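PDB 6UYH: prolyl-tRNA synthetase from Naegleria fowleri, which probably charges tRNA(Pro) with proline in an ATP-dependent reaction, as a class II aminoacyl-tRNA synthetase. Local coordinates for residues Glu351-Glu360 with Ile371-Trp382. Sequence-based numbering, arbitrary orientation.
Sequences ELRGVPLRIE and IMLCRRDTGEKW. With EDO (1,2-ethanediol), chain B.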
ATOM      1  N   GLU A 351      24.139   6.979  14.697  1.00 31.78           N
ATOM      2  CA  GLU A 351      24.728   5.664  14.433  1.00 28.82           C
ATOM      3  C   GLU A 351      23.769   4.551  14.835  1.00 27.36           C
ATOM      4  O   GLU A 351      23.606   3.568  14.106  1.00 26.10           O
ATOM      5  CB  GLU A 351      26.064   5.515  15.170  1.00 31.37           C
ATOM      6  CG  GLU A 351      27.217   6.282  14.534  1.00 38.66           C
ATOM      7  CD  GLU A 351      28.463   6.314  15.404  1.00 47.92           C
ATOM      8  OE1 GLU A 351      28.408   5.818  16.552  1.00 41.89           O
ATOM      9  OE2 GLU A 351      29.497   6.842  14.937  1.00 46.65           O
ATOM     10  N   LEU A 352      23.125   4.698  15.995  1.00 27.74           N
ATOM     11  CA  LEU A 352      22.130   3.726  16.449  1.00 27.25           C
ATOM     12  C   LEU A 352      21.015   3.544  15.426  1.00 28.52           C
ATOM     13  O   LEU A 352      20.536   2.426  15.196  1.00 24.38           O
ATOM     14  CB  LEU A 352      21.556   4.190  17.792  1.00 28.07           C
ATOM     15  CG  LEU A 352      20.431   3.383  18.438  1.00 33.57           C
ATOM     16  CD1 LEU A 352      20.876   1.929  18.638  1.00 33.18           C
ATOM     17  CD2 LEU A 352      20.015   4.013  19.767  1.00 35.98           C
ATOM     18  N   ARG A 353      20.591   4.633  14.798  1.00 25.23           N
ATOM     19  CA  ARG A 353      19.479   4.580  13.863  1.00 23.96           C
ATOM     20  C   ARG A 353      19.913   4.223  12.448  1.00 23.18           C
ATOM     21  O   ARG A 353      19.054   4.008  11.587  1.00 26.53           O
ATOM     22  CB  ARG A 353      18.732   5.917  13.901  1.00 26.00           C
ATOM     23  CG  ARG A 353      18.010   6.103  15.233  1.00 30.29           C
ATOM     24  CD  ARG A 353      17.634   7.551  15.522  1.00 34.30           C
ATOM     25  NE  ARG A 353      16.753   7.658  16.684  1.00 30.40           N
ATOM     26  CZ  ARG A 353      17.153   7.556  17.953  1.00 33.08           C
ATOM     27  NH1 ARG A 353      18.431   7.349  18.243  1.00 32.11           N
ATOM     28  NH2 ARG A 353      16.271   7.664  18.939  1.00 38.33           N
ATOM     29  N   GLY A 354      21.217   4.143  12.191  1.00 25.74           N
ATOM     30  CA  GLY A 354      21.714   3.535  10.972  1.00 24.20           C
ATOM     31  C   GLY A 354      22.145   4.479   9.879  1.00 27.53           C
ATOM     32  O   GLY A 354      22.455   4.011   8.778  1.00 24.22           O
ATOM     33  N   VAL A 355      22.195   5.782  10.141  1.00 24.94           N
ATOM     34  CA  VAL A 355      22.489   6.738   9.063  1.00 25.61           C
ATOM     35  C   VAL A 355      23.853   6.422   8.452  1.00 27.13           C
ATOM     36  O   VAL A 355      24.859   6.333   9.183  1.00 29.13           O
ATOM     37  CB  VAL A 355      22.437   8.178   9.597  1.00 27.13           C
ATOM     38  CG1 VAL A 355      22.877   9.147   8.524  1.00 28.08           C
ATOM     39  CG2 VAL A 355      21.011   8.510  10.062  1.00 26.91           C
ATOM     40  N   PRO A 356      23.953   6.235   7.134  1.00 25.75           N
ATOM     41  CA  PRO A 356      25.225   5.750   6.566  1.00 27.53           C
ATOM     42  C   PRO A 356      26.359   6.769   6.567  1.00 30.95           C
ATOM     43  O   PRO A 356      27.525   6.363   6.658  1.00 31.38           O
ATOM     44  CB  PRO A 356      24.838   5.325   5.137  1.00 28.08           C
ATOM     45  CG  PRO A 356      23.480   5.904   4.886  1.00 31.59           C
ATOM     46  CD  PRO A 356      22.818   6.041   6.219  1.00 25.02           C
ATOM     47  N   LEU A 357      26.085   8.069   6.477  1.00 30.02           N
ATOM     48  CA  LEU A 357      27.174   9.032   6.376  1.00 33.48           C
ATOM     49  C   LEU A 357      26.912  10.218   7.288  1.00 33.76           C
ATOM     50  O   LEU A 357      25.801  10.757   7.311  1.00 34.21           O
ATOM     51  CB  LEU A 357      27.357   9.508   4.933  1.00 31.65           C
ATOM     52  CG  LEU A 357      28.500  10.486   4.654  1.00 39.82           C
ATOM     53  CD1 LEU A 357      29.877   9.853   4.937  1.00 37.12           C
ATOM     54  CD2 LEU A 357      28.414  10.986   3.224  1.00 38.94           C
ATOM     55  N   ARG A 358      27.933  10.615   8.039  1.00 34.08           N
ATOM     56  CA  ARG A 358      27.879  11.790   8.897  1.00 35.67           C
ATOM     57  C   ARG A 358      28.890  12.821   8.413  1.00 37.85           C
ATOM     58  O   ARG A 358      30.031  12.479   8.087  1.00 38.56           O
ATOM     59  CB  ARG A 358      28.166  11.412  10.354  1.00 36.09           C
ATOM     60  CG  ARG A 358      28.321  12.581  11.306  1.00 44.30           C
ATOM     61  CD  ARG A 358      28.468  12.096  12.744  1.00 43.47           C
ATOM     62  NE  ARG A 358      29.821  11.651  13.079  1.00 44.07           N
ATOM     63  CZ  ARG A 358      30.124  10.462  13.593  1.00 44.35           C
ATOM     64  NH1 ARG A 358      29.174   9.572  13.843  1.00 41.21           N
ATOM     65  NH2 ARG A 358      31.390  10.165  13.867  1.00 41.05           N
ATOM     66  N   ILE A 359      28.460  14.078   8.349  1.00 39.01           N
ATOM     67  CA  ILE A 359      29.339  15.206   8.056  1.00 41.42           C
ATOM     68  C   ILE A 359      29.472  16.015   9.336  1.00 44.56           C
ATOM     69  O   ILE A 359      28.466  16.459   9.903  1.00 43.31           O
ATOM     70  CB  ILE A 359      28.804  16.067   6.900  1.00 41.74           C
ATOM     71  CG1 ILE A 359      28.797  15.250   5.604  1.00 43.51           C
ATOM     72  CG2 ILE A 359      29.631  17.357   6.744  1.00 45.78           C
ATOM     73  CD1 ILE A 359      28.293  15.993   4.392  1.00 43.88           C
ATOM     74  N   GLU A 360      30.709  16.176   9.811  1.00 44.91           N
ATOM     75  CA  GLU A 360      31.017  16.990  10.980  1.00 46.93           C
ATOM     76  C   GLU A 360      31.668  18.279  10.499  1.00 49.50           C
ATOM     77  O   GLU A 360      32.693  18.235   9.811  1.00 50.44           O
ATOM     78  CB  GLU A 360      31.951  16.252  11.943  1.00 52.20           C
ATOM     79  CG  GLU A 360      31.476  14.871  12.378  1.00 48.60           C
ATOM     80  CD  GLU A 360      32.563  14.092  13.105  1.00 55.09           C
ATOM     81  OE1 GLU A 360      33.631  14.679  13.388  1.00 58.00           O
ATOM     82  OE2 GLU A 360      32.354  12.893  13.390  1.00 52.67           O
ATOM     83  N   ILE A 371      35.780  19.613   5.381  1.00 55.74           N
ATOM     84  CA  ILE A 371      34.814  19.020   6.293  1.00 53.56           C
ATOM     85  C   ILE A 371      35.273  17.609   6.630  1.00 53.55           C
ATOM     86  O   ILE A 371      36.116  17.022   5.950  1.00 52.13           O
ATOM     87  CB  ILE A 371      33.388  18.990   5.704  1.00 55.62           C
ATOM     88  CG1 ILE A 371      33.396  18.324   4.328  1.00 50.27           C
ATOM     89  CG2 ILE A 371      32.817  20.393   5.627  1.00 57.61           C
ATOM     90  CD1 ILE A 371      32.018  18.062   3.766  1.00 56.22           C
ATOM     91  N   MET A 372      34.691  17.063   7.693  1.00 53.15           N
ATOM     92  CA  MET A 372      35.020  15.730   8.179  1.00 50.84           C
ATOM     93  C   MET A 372      33.864  14.789   7.873  1.00 46.18           C
ATOM     94  O   MET A 372      32.704  15.119   8.139  1.00 45.26           O
ATOM     95  CB  MET A 372      35.306  15.754   9.683  1.00 49.98           C
ATOM     96  CG  MET A 372      35.534  14.384  10.302  1.00 57.86           C
ATOM     97  SD  MET A 372      37.141  13.684   9.890  1.00 65.43           S
ATOM     98  CE  MET A 372      38.235  14.866  10.676  1.00 68.95           C
ATOM     99  N   LEU A 373      34.179  13.632   7.299  1.00 44.83           N
ATOM    100  CA  LEU A 373      33.190  12.621   6.955  1.00 44.66           C
ATOM    101  C   LEU A 373      33.458  11.362   7.767  1.00 43.83           C
ATOM    102  O   LEU A 373      34.615  11.021   8.033  1.00 42.92           O
ATOM    103  CB  LEU A 373      33.219  12.297   5.450  1.00 43.39           C
ATOM    104  CG  LEU A 373      32.373  13.154   4.499  1.00 51.70           C
ATOM    105  CD1 LEU A 373      32.733  14.622   4.611  1.00 53.40           C
ATOM    106  CD2 LEU A 373      32.531  12.693   3.064  1.00 53.18           C
ATOM    107  N   CYS A 374      32.389  10.679   8.174  1.00 41.06           N
ATOM    108  CA  CYS A 374      32.508   9.408   8.882  1.00 37.87           C
ATOM    109  C   CYS A 374      31.473   8.450   8.321  1.00 35.47           C
ATOM    110  O   CYS A 374      30.277   8.764   8.320  1.00 34.50           O
ATOM    111  CB  CYS A 374      32.314   9.584  10.391  1.00 43.03           C
ATOM    112  SG  CYS A 374      32.516   8.048  11.341  1.00 43.69           S
ATOM    113  N   ARG A 375      31.925   7.293   7.838  1.00 34.63           N
ATOM    114  CA  ARG A 375      31.039   6.309   7.228  1.00 32.53           C
ATOM    115  C   ARG A 375      30.660   5.243   8.252  1.00 32.01           C
ATOM    116  O   ARG A 375      31.524   4.709   8.955  1.00 32.33           O
ATOM    117  CB  ARG A 375      31.676   5.680   5.986  1.00 32.40           C
ATOM    118  CG  ARG A 375      33.069   5.101   6.178  1.00 33.45           C
ATOM    119  CD  ARG A 375      33.650   4.690   4.833  1.00 33.61           C
ATOM    120  NE  ARG A 375      33.020   3.476   4.317  1.00 31.77           N
ATOM    121  CZ  ARG A 375      33.367   2.881   3.181  1.00 32.24           C
ATOM    122  NH1 ARG A 375      34.328   3.399   2.427  1.00 33.24           N
ATOM    123  NH2 ARG A 375      32.753   1.769   2.798  1.00 31.89           N
ATOM    124  N   ARG A 376      29.357   4.946   8.324  1.00 30.28           N
ATOM    125  CA  ARG A 376      28.790   4.110   9.380  1.00 29.59           C
ATOM    126  C   ARG A 376      29.240   2.654   9.288  1.00 31.57           C
ATOM    127  O   ARG A 376      29.394   1.990  10.318  1.00 27.95           O
ATOM    128  CB  ARG A 376      27.262   4.195   9.310  1.00 28.34           C
ATOM    129  CG  ARG A 376      26.500   3.306  10.284  1.00 27.04           C
ATOM    130  CD  ARG A 376      26.661   3.750  11.735  1.00 27.41           C
ATOM    131  NE  ARG A 376      25.890   2.870  12.605  1.00 30.24           N
ATOM    132  CZ  ARG A 376      26.362   1.754  13.155  1.00 28.38           C
ATOM    133  NH1 ARG A 376      27.623   1.388  12.949  1.00 27.55           N
ATOM    134  NH2 ARG A 376      25.570   1.003  13.910  1.00 25.99           N
ATOM    135  N   ASP A 377      29.452   2.140   8.079  1.00 28.28           N
ATOM    136  CA  ASP A 377      29.702   0.710   7.931  1.00 29.52           C
ATOM    137  C   ASP A 377      31.067   0.311   8.480  1.00 32.72           C
ATOM    138  O   ASP A 377      31.187  -0.724   9.144  1.00 31.54           O
ATOM    139  CB  ASP A 377      29.555   0.301   6.466  1.00 28.29           C
ATOM    140  CG  ASP A 377      30.570   0.960   5.573  1.00 30.30           C
ATOM    141  OD1 ASP A 377      30.995   2.097   5.886  1.00 30.02           O
ATOM    142  OD2 ASP A 377      30.950   0.327   4.564  1.00 29.30           O
ATOM    143  N   THR A 378      32.109   1.114   8.225  1.00 29.43           N
ATOM    144  CA  THR A 378      33.442   0.821   8.745  1.00 32.04           C
ATOM    145  C   THR A 378      33.872   1.728   9.889  1.00 37.69           C
ATOM    146  O   THR A 378      34.848   1.406  10.575  1.00 36.21           O
ATOM    147  CB  THR A 378      34.499   0.923   7.634  1.00 32.99           C
ATOM    148  OG1 THR A 378      34.569   2.277   7.162  1.00 38.60           O
ATOM    149  CG2 THR A 378      34.158   0.000   6.470  1.00 30.56           C
ATOM    150  N   GLY A 379      33.185   2.845  10.109  1.00 34.86           N
ATOM    151  CA  GLY A 379      33.627   3.814  11.092  1.00 34.16           C
ATOM    152  C   GLY A 379      34.742   4.732  10.636  1.00 38.83           C
ATOM    153  O   GLY A 379      35.151   5.613  11.405  1.00 37.84           O
ATOM    154  N   GLU A 380      35.244   4.567   9.416  1.00 38.77           N
ATOM    155  CA  GLU A 380      36.373   5.373   8.975  1.00 40.16           C
ATOM    156  C   GLU A 380      36.000   6.850   8.924  1.00 39.30           C
ATOM    157  O   GLU A 380      34.898   7.214   8.505  1.00 38.20           O
ATOM    158  CB  GLU A 380      36.855   4.910   7.601  1.00 40.59           C
ATOM    159  CG  GLU A 380      38.103   5.624   7.136  1.00 47.92           C
ATOM    160  CD  GLU A 380      38.382   5.426   5.660  1.00 53.85           C
ATOM    161  OE1 GLU A 380      37.576   4.756   4.980  1.00 51.50           O
ATOM    162  OE2 GLU A 380      39.411   5.951   5.178  1.00 55.60           O
ATOM    163  N   LYS A 381      36.935   7.698   9.357  1.00 43.96           N
ATOM    164  CA  LYS A 381      36.820   9.148   9.286  1.00 46.77           C
ATOM    165  C   LYS A 381      37.864   9.694   8.320  1.00 44.86           C
ATOM    166  O   LYS A 381      39.008   9.235   8.315  1.00 45.90           O
ATOM    167  CB  LYS A 381      37.029   9.793  10.661  1.00 47.57           C
ATOM    168  CG  LYS A 381      36.118   9.281  11.758  1.00 52.42           C
ATOM    169  CD  LYS A 381      36.173  10.208  12.969  1.00 61.90           C
ATOM    170  CE  LYS A 381      35.339   9.673  14.126  1.00 69.12           C
ATOM    171  NZ  LYS A 381      34.898  10.752  15.063  1.00 75.49           N
ATOM    172  N   TRP A 382      37.473  10.679   7.511  1.00 47.74           N
ATOM    173  CA  TRP A 382      38.398  11.306   6.573  1.00 47.30           C
ATOM    174  C   TRP A 382      37.895  12.705   6.249  1.00 48.40           C
ATOM    175  O   TRP A 382      36.710  13.008   6.406  1.00 48.37           O
ATOM    176  CB  TRP A 382      38.567  10.462   5.299  1.00 46.32           C
ATOM    177  CG  TRP A 382      37.410  10.488   4.326  1.00 48.93           C
ATOM    178  CD1 TRP A 382      37.368  11.142   3.126  1.00 49.47           C
ATOM    179  CD2 TRP A 382      36.148   9.807   4.454  1.00 46.93           C
ATOM    180  NE1 TRP A 382      36.159  10.924   2.508  1.00 43.47           N
ATOM    181  CE2 TRP A 382      35.392  10.112   3.302  1.00 43.77           C
ATOM    182  CE3 TRP A 382      35.581   8.985   5.433  1.00 42.63           C
ATOM    183  CZ2 TRP A 382      34.103   9.617   3.100  1.00 40.23           C
ATOM    184  CZ3 TRP A 382      34.299   8.499   5.233  1.00 38.63           C
ATOM    185  CH2 TRP A 382      33.574   8.817   4.076  1.00 37.67           C
TER
HETATM  186  C1  EDO B 711      36.527   7.545   1.368  1.00 59.68           C
HETATM  187  O1  EDO B 711      37.797   7.268   0.768  1.00 61.03           O
HETATM  188  C2  EDO B 711      36.378   6.724   2.645  1.00 50.39           C
HETATM  189  O2  EDO B 711      36.462   5.339   2.296  1.00 42.70           O
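R376 reaches from the end of strand 370-375 to the last turn of helix 343-353, where its NE donates to E351 O at 2.8 Å; NH2 adds a weak bond to the same oxygen. This joins the helix end to the mixed five-stranded sheet of the anticodon-binding domain, in which 357-361 and 370-375 run antiparallel. A bend at chi2 (69°) brings the edge of the R376 guanidinium to the helix end, with CD against E351 CG, while NH1 bridges to D285. The carbonyl of E351 also receives a weak bond from G354 N, within the Schellman motif that ends the helix.

Between the strands, R358 and C374 exchange two backbone bonds, as do E360 and M372, and R376 N to P356 O (2.9 Å) extends the ladder. On the face of R358, C374, E360 and M372 lies a salt-bridge network. R358 turns two nitrogens side-on to E360 OE2, NE at 2.8 Å along the anti lone pair, while its NH1 meets E351 OE2 at 3.0 Å from above the carboxylate plane. Gripped at both ends, the guanidinium is held flat over C374 CB. K381 NZ comes up at its edge, 3.8 Å from R358 NH2, a like-charge approach probably eased by a long salt bridge to E360 OE2. M372 CG runs alongside the E360 carboxylate.

On the other face I359 CG1 lies beside L373 CD1, and CG2 touches I371 CD1; R375, salt-bridged to D377, is the polar member there. Across one face of the W382 ring sits 1,2-ethanediol, while L357 CD1 approaches W382 CH2 obliquely, at 3.9 Å.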